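Local coordinates for protein EvdO1 (PDB 4XBZ) that probably acts as a metal-dependent oxygenase of the phytanoyl-CoA dioxygenase family, carrying out an oxidative cyclization in orthosomycin biosynthesis, at residues Val111-Arg116 / Thr323-His328; Arg107-Val112 / Trp143-Phe148. All blocks are in the same frame, centred on the assembly; numbering follows the deposited sequence.

Contact 1 of 2, residues Val111-Arg116 / Thr323-His328; sequences VVDKAR and TLRFAH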
ATOM      1  N   VAL A 111      -2.580 -18.239 -18.634  1.00 30.25           N
ATOM      2  CA  VAL A 111      -2.357 -19.588 -18.133  1.00 28.13           C
ATOM      3  C   VAL A 111      -3.388 -19.932 -17.075  1.00 31.51           C
ATOM      4  O   VAL A 111      -3.587 -21.101 -16.760  1.00 34.61           O
ATOM      5  CB  VAL A 111      -0.946 -19.746 -17.541  1.00 23.97           C
ATOM      6  CG1 VAL A 111       0.115 -19.475 -18.605  1.00 23.79           C
ATOM      7  CG2 VAL A 111      -0.773 -18.801 -16.373  1.00 25.82           C
ATOM      8  N   VAL A 112      -4.037 -18.914 -16.518  1.00 26.47           N
ATOM      9  CA  VAL A 112      -5.099 -19.139 -15.545  1.00 29.66           C
ATOM     10  C   VAL A 112      -6.342 -19.719 -16.243  1.00 28.86           C
ATOM     11  O   VAL A 112      -7.053 -20.554 -15.693  1.00 33.79           O
ATOM     12  CB  VAL A 112      -5.451 -17.826 -14.794  1.00 28.35           C
ATOM     13  CG1 VAL A 112      -6.934 -17.762 -14.441  1.00 27.96           C
ATOM     14  CG2 VAL A 112      -4.559 -17.656 -13.562  1.00 25.21           C
ATOM     15  N   ASP A 113      -6.585 -19.285 -17.467  1.00 31.12           N
ATOM     16  CA  ASP A 113      -7.667 -19.847 -18.271  1.00 33.66           C
ATOM     17  C   ASP A 113      -7.297 -21.248 -18.788  1.00 36.15           C
ATOM     18  O   ASP A 113      -8.162 -22.106 -18.972  1.00 35.39           O
ATOM     19  CB  ASP A 113      -7.984 -18.910 -19.437  1.00 30.64           C
ATOM     20  CG  ASP A 113      -9.217 -19.330 -20.222  1.00 35.33           C
ATOM     21  OD1 ASP A 113     -10.237 -19.697 -19.600  1.00 33.64           O
ATOM     22  OD2 ASP A 113      -9.165 -19.276 -21.471  1.00 35.85           O
ATOM     23  N   LYS A 114      -6.002 -21.483 -18.995  1.00 33.72           N
ATOM     24  CA  LYS A 114      -5.574 -22.675 -19.727  1.00 37.28           C
ATOM     25  C   LYS A 114      -5.413 -23.897 -18.834  1.00 32.39           C
ATOM     26  O   LYS A 114      -5.446 -25.017 -19.308  1.00 42.17           O
ATOM     27  CB  LYS A 114      -4.268 -22.392 -20.483  1.00 31.74           C
ATOM     28  CG  LYS A 114      -4.445 -21.436 -21.662  1.00 32.42           C
ATOM     29  CD  LYS A 114      -3.113 -21.050 -22.305  1.00 32.32           C
ATOM     30  CE  LYS A 114      -3.342 -20.179 -23.545  1.00 26.77           C
ATOM     31  NZ  LYS A 114      -4.184 -18.959 -23.273  1.00 34.55           N
ATOM     32  N   ALA A 115      -5.265 -23.689 -17.538  1.00 35.02           N
ATOM     33  CA  ALA A 115      -4.924 -24.794 -16.655  1.00 30.25           C
ATOM     34  C   ALA A 115      -5.552 -24.622 -15.281  1.00 33.38           C
ATOM     35  O   ALA A 115      -5.230 -23.683 -14.555  1.00 32.82           O
ATOM     36  CB  ALA A 115      -3.413 -24.915 -16.533  1.00 27.95           C
ATOM     37  N   ARG A 116      -6.423 -25.557 -14.923  1.00 35.05           N
ATOM     38  CA  ARG A 116      -7.188 -25.480 -13.689  1.00 33.97           C
ATOM     39  C   ARG A 116      -6.324 -25.350 -12.417  1.00 36.45           C
ATOM     40  O   ARG A 116      -6.693 -24.612 -11.492  1.00 33.44           O
ATOM     41  CB  ARG A 116      -8.122 -26.699 -13.586  1.00 38.44           C
ATOM     42  CG  ARG A 116      -9.161 -26.598 -12.466  1.00 38.62           C
ATOM     43  CD  ARG A 116     -10.113 -27.797 -12.404  1.00 36.37           C
ATOM     44  NE  ARG A 116     -10.771 -27.859 -11.101  1.00 43.84           N
ATOM     45  CZ  ARG A 116     -11.900 -27.227 -10.804  1.00 46.97           C
ATOM     46  NH1 ARG A 116     -12.502 -26.498 -11.730  1.00 49.19           N
ATOM     47  NH2 ARG A 116     -12.430 -27.322  -9.585  1.00 44.57           N
ATOM     48  N   THR A 323     -15.462 -17.594 -19.263  1.00 43.66           N
ATOM     49  CA  THR A 323     -14.033 -17.771 -19.503  1.00 36.95           C
ATOM     50  C   THR A 323     -13.189 -16.995 -18.498  1.00 38.03           C
ATOM     51  O   THR A 323     -13.675 -16.078 -17.837  1.00 38.26           O
ATOM     52  CB  THR A 323     -13.643 -17.320 -20.915  1.00 39.03           C
ATOM     53  OG1 THR A 323     -12.230 -17.476 -21.085  1.00 37.39           O
ATOM     54  CG2 THR A 323     -14.026 -15.864 -21.140  1.00 34.56           C
ATOM     55  N   LEU A 324     -11.921 -17.373 -18.376  1.00 36.86           N
ATOM     56  CA  LEU A 324     -11.009 -16.654 -17.501  1.00 30.11           C
ATOM     57  C   LEU A 324     -10.042 -15.813 -18.318  1.00 30.01           C
ATOM     58  O   LEU A 324      -9.129 -15.208 -17.782  1.00 34.29           O
ATOM     59  CB  LEU A 324     -10.248 -17.626 -16.602  1.00 29.49           C
ATOM     60  CG  LEU A 324     -11.118 -18.450 -15.646  1.00 30.61           C
ATOM     61  CD1 LEU A 324     -10.271 -19.201 -14.651  1.00 31.79           C
ATOM     62  CD2 LEU A 324     -12.102 -17.560 -14.910  1.00 35.59           C
ATOM     63  N   ARG A 325     -10.243 -15.769 -19.625  1.00 33.13           N
ATOM     64  CA  ARG A 325      -9.302 -15.067 -20.484  1.00 34.19           C
ATOM     65  C   ARG A 325      -9.919 -13.840 -21.121  1.00 31.49           C
ATOM     66  O   ARG A 325     -10.901 -13.928 -21.855  1.00 30.98           O
ATOM     67  CB  ARG A 325      -8.768 -16.001 -21.558  1.00 30.76           C
ATOM     68  CG  ARG A 325      -8.056 -15.304 -22.705  1.00 30.33           C
ATOM     69  CD  ARG A 325      -7.883 -16.274 -23.883  1.00 29.03           C
ATOM     70  NE  ARG A 325      -6.995 -15.751 -24.916  1.00 26.74           N
ATOM     71  CZ  ARG A 325      -7.390 -14.925 -25.879  1.00 29.23           C
ATOM     72  NH1 ARG A 325      -8.656 -14.521 -25.923  1.00 30.38           N
ATOM     73  NH2 ARG A 325      -6.525 -14.496 -26.788  1.00 24.89           N
ATOM     74  N   PHE A 326      -9.312 -12.694 -20.834  1.00 34.12           N
ATOM     75  CA  PHE A 326      -9.772 -11.416 -21.345  1.00 32.89           C
ATOM     76  C   PHE A 326      -8.631 -10.663 -21.956  1.00 31.14           C
ATOM     77  O   PHE A 326      -7.847 -10.030 -21.253  1.00 35.43           O
ATOM     78  CB  PHE A 326     -10.410 -10.618 -20.230  1.00 30.95           C
ATOM     79  CG  PHE A 326     -11.664 -11.229 -19.750  1.00 35.80           C
ATOM     80  CD1 PHE A 326     -12.876 -10.922 -20.371  1.00 31.73           C
ATOM     81  CD2 PHE A 326     -11.636 -12.167 -18.734  1.00 26.85           C
ATOM     82  CE1 PHE A 326     -14.044 -11.509 -19.949  1.00 31.39           C
ATOM     83  CE2 PHE A 326     -12.800 -12.769 -18.315  1.00 30.71           C
ATOM     84  CZ  PHE A 326     -14.013 -12.435 -18.920  1.00 32.48           C
ATOM     85  N   ALA A 327      -8.551 -10.738 -23.272  1.00 30.45           N
ATOM     86  CA  ALA A 327      -7.386 -10.266 -23.990  1.00 34.81           C
ATOM     87  C   ALA A 327      -7.273  -8.766 -23.872  1.00 34.00           C
ATOM     88  O   ALA A 327      -8.188  -8.037 -24.241  1.00 31.89           O
ATOM     89  CB  ALA A 327      -7.442 -10.688 -25.450  1.00 33.13           C
ATOM     90  N   HIS A 328      -6.122  -8.336 -23.359  1.00 34.49           N
ATOM     91  CA  HIS A 328      -5.817  -6.935 -23.074  1.00 34.32           C
ATOM     92  C   HIS A 328      -6.159  -5.975 -24.218  1.00 31.37           C
ATOM     93  O   HIS A 328      -6.672  -4.881 -23.982  1.00 30.91           O
ATOM     94  CB  HIS A 328      -4.327  -6.805 -22.703  1.00 30.59           C
ATOM     95  CG  HIS A 328      -3.938  -7.591 -21.483  1.00 31.42           C
ATOM     96  ND1 HIS A 328      -4.348  -7.245 -20.211  1.00 27.35           N
ATOM     97  CD2 HIS A 328      -3.197  -8.718 -21.347  1.00 25.82           C
ATOM     98  CE1 HIS A 328      -3.874  -8.125 -19.344  1.00 30.39           C
ATOM     99  NE2 HIS A 328      -3.173  -9.028 -20.007  1.00 29.85           N
TER
HETATM  100  O   HOH W   1      -6.272 -16.071 -18.018  1.00 27.40           O
HETATM  101  O   HOH W   2     -11.852 -20.380 -22.152  1.00 38.28           O
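D113 reaches from the short helix 111-114 to the loop 323-328 and is held there by the backbone N of L324, which donates to OD1 at 3.1 Å. The bond is fairly straight at the hydrogen (159°), but the N-H meets the oxygen from above the carboxylate plane, 63° out of it. D113 can reach this far because its CG stands anti to the backbone N (chi1 -173°), which swings the carboxylate off the helix and over the loop. The other oxygen, OD2, rests against CB of R325 at 3.3 Å and takes a bond from a water that is also hydrogen-bonded to OG1 of T323. An aspartate suits the place: its short chain puts the carboxylate against the loop backbone while its oxygens offer acceptors to L324 N and the water.

The loop is shaped by an ST turn: OG1 of T323, anti to its own N, accepts the backbone N of R325 at 3.0 Å. The loop, after helix 275-293, packs the C-terminal region on the short helix that follows strand 105-109 of the double-stranded beta-helix. A second water joins the two backbones, giving a hydrogen to the carbonyl O of L324 and accepting a weak bond from the N of D113.

Beside these polar links, CD1 of L324 meets CG1 of V112 at 3.6 Å, the two side chains crossing at about a right angle; L324 also touches A119 of helix 116-121. The extended chain of R325 carries its guanidinium past D113 to a salt bridge with D91, which K114 shares, so the two like charges converge on one carboxylate.

Contact 2 of 2, residues Arg107-Val112 / Trp143-Phe148; sequences RIEYVV and WDSMVF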
ATOM      1  N   ARG A 107       7.104 -17.482 -23.370  1.00 30.49           N
ATOM      2  CA  ARG A 107       6.013 -17.030 -22.517  1.00 30.31           C
ATOM      3  C   ARG A 107       4.659 -17.456 -23.053  1.00 26.59           C
ATOM      4  O   ARG A 107       4.367 -17.319 -24.244  1.00 32.02           O
ATOM      5  CB  ARG A 107       6.065 -15.504 -22.355  1.00 33.11           C
ATOM      6  CG  ARG A 107       5.026 -14.891 -21.416  1.00 30.06           C
ATOM      7  CD  ARG A 107       5.192 -13.368 -21.382  1.00 29.08           C
ATOM      8  NE  ARG A 107       4.030 -12.668 -20.825  1.00 35.86           N
ATOM      9  CZ  ARG A 107       4.077 -11.780 -19.824  1.00 38.07           C
ATOM     10  NH1 ARG A 107       5.237 -11.489 -19.237  1.00 35.83           N
ATOM     11  NH2 ARG A 107       2.959 -11.194 -19.390  1.00 29.57           N
ATOM     12  N   ILE A 108       3.829 -17.967 -22.154  1.00 26.95           N
ATOM     13  CA  ILE A 108       2.443 -18.308 -22.471  1.00 31.95           C
ATOM     14  C   ILE A 108       1.485 -17.383 -21.682  1.00 28.08           C
ATOM     15  O   ILE A 108       1.595 -17.267 -20.469  1.00 26.21           O
ATOM     16  CB  ILE A 108       2.164 -19.807 -22.163  1.00 25.63           C
ATOM     17  CG1 ILE A 108       3.028 -20.693 -23.059  1.00 26.92           C
ATOM     18  CG2 ILE A 108       0.704 -20.157 -22.355  1.00 20.82           C
ATOM     19  CD1 ILE A 108       3.220 -22.080 -22.537  1.00 26.47           C
ATOM     20  N   GLU A 109       0.558 -16.718 -22.378  1.00 35.39           N
ATOM     21  CA  GLU A 109      -0.409 -15.827 -21.715  1.00 30.70           C
ATOM     22  C   GLU A 109      -1.713 -16.522 -21.373  1.00 29.59           C
ATOM     23  O   GLU A 109      -2.143 -17.449 -22.076  1.00 31.88           O
ATOM     24  CB  GLU A 109      -0.737 -14.609 -22.580  1.00 33.99           C
ATOM     25  CG  GLU A 109       0.449 -13.730 -22.934  1.00 45.16           C
ATOM     26  CD  GLU A 109       0.808 -12.714 -21.869  1.00 35.26           C
ATOM     27  OE1 GLU A 109       0.064 -12.548 -20.875  1.00 32.17           O
ATOM     28  OE2 GLU A 109       1.858 -12.070 -22.049  1.00 42.19           O
ATOM     29  N   TYR A 110      -2.348 -16.028 -20.310  1.00 28.30           N
ATOM     30  CA  TYR A 110      -3.668 -16.477 -19.862  1.00 28.40           C
ATOM     31  C   TYR A 110      -3.599 -17.937 -19.435  1.00 31.95           C
ATOM     32  O   TYR A 110      -4.440 -18.758 -19.810  1.00 33.90           O
ATOM     33  CB  TYR A 110      -4.726 -16.254 -20.955  1.00 26.11           C
ATOM     34  CG  TYR A 110      -4.629 -14.878 -21.562  1.00 25.30           C
ATOM     35  CD1 TYR A 110      -4.885 -13.746 -20.789  1.00 30.99           C
ATOM     36  CD2 TYR A 110      -4.247 -14.702 -22.887  1.00 25.85           C
ATOM     37  CE1 TYR A 110      -4.774 -12.468 -21.325  1.00 29.57           C
ATOM     38  CE2 TYR A 110      -4.134 -13.429 -23.441  1.00 29.31           C
ATOM     39  CZ  TYR A 110      -4.397 -12.310 -22.646  1.00 32.22           C
ATOM     40  OH  TYR A 110      -4.291 -11.038 -23.168  1.00 27.45           O
ATOM     41  N   VAL A 111      -2.580 -18.239 -18.634  1.00 30.25           N
ATOM     42  CA  VAL A 111      -2.357 -19.588 -18.133  1.00 28.13           C
ATOM     43  C   VAL A 111      -3.388 -19.932 -17.075  1.00 31.51           C
ATOM     44  O   VAL A 111      -3.587 -21.101 -16.760  1.00 34.61           O
ATOM     45  CB  VAL A 111      -0.946 -19.746 -17.541  1.00 23.97           C
ATOM     46  CG1 VAL A 111       0.115 -19.475 -18.605  1.00 23.79           C
ATOM     47  CG2 VAL A 111      -0.773 -18.801 -16.373  1.00 25.82           C
ATOM     48  N   VAL A 112      -4.037 -18.914 -16.518  1.00 26.47           N
ATOM     49  CA  VAL A 112      -5.099 -19.139 -15.545  1.00 29.66           C
ATOM     50  C   VAL A 112      -6.342 -19.719 -16.243  1.00 28.86           C
ATOM     51  O   VAL A 112      -7.053 -20.554 -15.693  1.00 33.79           O
ATOM     52  CB  VAL A 112      -5.451 -17.826 -14.794  1.00 28.35           C
ATOM     53  CG1 VAL A 112      -6.934 -17.762 -14.441  1.00 27.96           C
ATOM     54  CG2 VAL A 112      -4.559 -17.656 -13.562  1.00 25.21           C
ATOM     55  N   TRP A 143      -2.549  -8.875 -15.809  1.00 26.30           N
ATOM     56  CA  TRP A 143      -1.763  -9.837 -16.547  1.00 23.18           C
ATOM     57  C   TRP A 143      -1.606 -11.120 -15.750  1.00 25.18           C
ATOM     58  O   TRP A 143      -1.419 -11.087 -14.528  1.00 27.77           O
ATOM     59  CB  TRP A 143      -0.388  -9.247 -16.913  1.00 23.59           C
ATOM     60  CG  TRP A 143      -0.432  -8.336 -18.128  1.00 28.48           C
ATOM     61  CD1 TRP A 143      -0.124  -8.677 -19.430  1.00 29.89           C
ATOM     62  CD2 TRP A 143      -0.826  -6.952 -18.166  1.00 27.07           C
ATOM     63  NE1 TRP A 143      -0.300  -7.591 -20.259  1.00 26.31           N
ATOM     64  CE2 TRP A 143      -0.728  -6.523 -19.512  1.00 30.34           C
ATOM     65  CE3 TRP A 143      -1.240  -6.033 -17.194  1.00 29.66           C
ATOM     66  CZ2 TRP A 143      -1.029  -5.217 -19.904  1.00 31.37           C
ATOM     67  CZ3 TRP A 143      -1.546  -4.732 -17.589  1.00 30.54           C
ATOM     68  CH2 TRP A 143      -1.439  -4.337 -18.932  1.00 29.25           C
ATOM     69  N   ASP A 144      -1.720 -12.254 -16.437  1.00 23.65           N
ATOM     70  CA  ASP A 144      -1.375 -13.549 -15.857  1.00 24.88           C
ATOM     71  C   ASP A 144      -0.678 -14.388 -16.935  1.00 26.69           C
ATOM     72  O   ASP A 144      -1.145 -14.490 -18.071  1.00 29.92           O
ATOM     73  CB  ASP A 144      -2.614 -14.261 -15.269  1.00 25.23           C
ATOM     74  CG  ASP A 144      -3.479 -14.973 -16.327  1.00 31.18           C
ATOM     75  OD1 ASP A 144      -3.128 -16.112 -16.711  1.00 32.73           O
ATOM     76  OD2 ASP A 144      -4.525 -14.415 -16.752  1.00 29.07           O
ATOM     77  N   SER A 145       0.459 -14.973 -16.588  1.00 27.28           N
ATOM     78  CA  SER A 145       1.264 -15.666 -17.593  1.00 30.39           C
ATOM     79  C   SER A 145       2.297 -16.580 -16.962  1.00 26.16           C
ATOM     80  O   SER A 145       2.532 -16.520 -15.763  1.00 26.12           O
ATOM     81  CB  SER A 145       1.976 -14.652 -18.502  1.00 29.78           C
ATOM     82  OG  SER A 145       2.834 -13.803 -17.752  1.00 26.59           O
ATOM     83  N   MET A 146       2.913 -17.422 -17.782  1.00 28.24           N
ATOM     84  CA  MET A 146       4.079 -18.151 -17.342  1.00 24.50           C
ATOM     85  C   MET A 146       5.249 -17.784 -18.228  1.00 29.26           C
ATOM     86  O   MET A 146       5.117 -17.718 -19.459  1.00 29.24           O
ATOM     87  CB  MET A 146       3.838 -19.648 -17.356  1.00 23.20           C
ATOM     88  CG  MET A 146       4.958 -20.429 -16.690  1.00 27.66           C
ATOM     89  SD  MET A 146       4.624 -22.196 -16.674  1.00 33.84           S
ATOM     90  CE  MET A 146       4.576 -22.521 -18.428  1.00 27.86           C
ATOM     91  N   VAL A 147       6.386 -17.513 -17.589  1.00 29.07           N
ATOM     92  CA  VAL A 147       7.632 -17.229 -18.295  1.00 26.71           C
ATOM     93  C   VAL A 147       8.649 -18.311 -17.972  1.00 29.40           C
ATOM     94  O   VAL A 147       8.730 -18.794 -16.835  1.00 28.33           O
ATOM     95  CB  VAL A 147       8.203 -15.845 -17.928  1.00 28.55           C
ATOM     96  CG1 VAL A 147       9.499 -15.570 -18.688  1.00 25.86           C
ATOM     97  CG2 VAL A 147       7.184 -14.751 -18.220  1.00 30.94           C
ATOM     98  N   PHE A 148       9.425 -18.693 -18.979  1.00 30.18           N
ATOM     99  CA  PHE A 148      10.409 -19.767 -18.849  1.00 31.31           C
ATOM    100  C   PHE A 148      11.481 -19.523 -19.890  1.00 34.49           C
ATOM    101  O   PHE A 148      11.196 -18.971 -20.951  1.00 31.76           O
ATOM    102  CB  PHE A 148       9.753 -21.133 -19.048  1.00 30.27           C
ATOM    103  CG  PHE A 148       8.860 -21.186 -20.257  1.00 33.23           C
ATOM    104  CD1 PHE A 148       7.556 -20.701 -20.196  1.00 30.60           C
ATOM    105  CD2 PHE A 148       9.339 -21.667 -21.466  1.00 28.44           C
ATOM    106  CE1 PHE A 148       6.734 -20.710 -21.320  1.00 28.79           C
ATOM    107  CE2 PHE A 148       8.528 -21.682 -22.590  1.00 32.17           C
ATOM    108  CZ  PHE A 148       7.223 -21.200 -22.518  1.00 33.70           C
TER
HETATM  109  O   HOH W   3      -2.508 -11.520 -19.401  1.00 30.46           O
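This is an antiparallel strand pairing inside the main sheet of the double-stranded beta-helix, between 107-109 and 143-147, continued by a side-chain grip on the helix that follows. I108 and M146 form a hydrogen-bonded pair, each N giving to the other's O at 3.0 Å, and Y110 N adds a bond to the carbonyl O of D144. Where the first strand ends, D144 turns its carboxylate toward the start of helix 111-114: OD1 accepts from V112 N at 3.0 Å, 37° out of the carboxylate plane.

On the face bearing R107, E109, S145 and V147, R107 rises off the sheet as an extended chain (CG anti to the backbone N, chi1 -177°) and leans toward S145, NE forming a salt bridge with E109 OE2 at 2.6 Å. The small S145 fits under the tilted guanidinium, OG over the centre of one face, 3.0 Å from the plane, at a poor hydrogen-bonding angle. With an alanine in place of R107, E109 would probably lose its charged mate. NH1 bonds a glycerol, probably from the crystallisation liquor; the side chain lies about 7 Å from the nickel, so this face looks toward the metal site.

On the other face, I108 CD1 packs on CE1 of F148 at 4.0 Å. Helix 66-86 covers this apolar side through L79 and I80, while strand 139-147 is flanked across the sheet by strand 256-263.

Following the chain from its N terminus, strand 105-109 turns at Y110 into helix 111-114, and both contacts start from this one stretch, sharing V111 and V112. Contact 2 closes first: after helices 116-121 and 125-134 the chain returns as strand 139-147 to pair with 105-109. Contact 1 closes a far longer loop, its segments 207 residues apart, when the C-terminal loop 323-328 comes back to the helix. The loops overlap, with 143-148 lying within the span that contact 1 closes. Their centres are 9 Å apart, and the rings of W143 and H328 stack between them, while the N of H328 probably hydrogen-bonds to Y110 OH. Together they tie the main sheet to the C-terminal region.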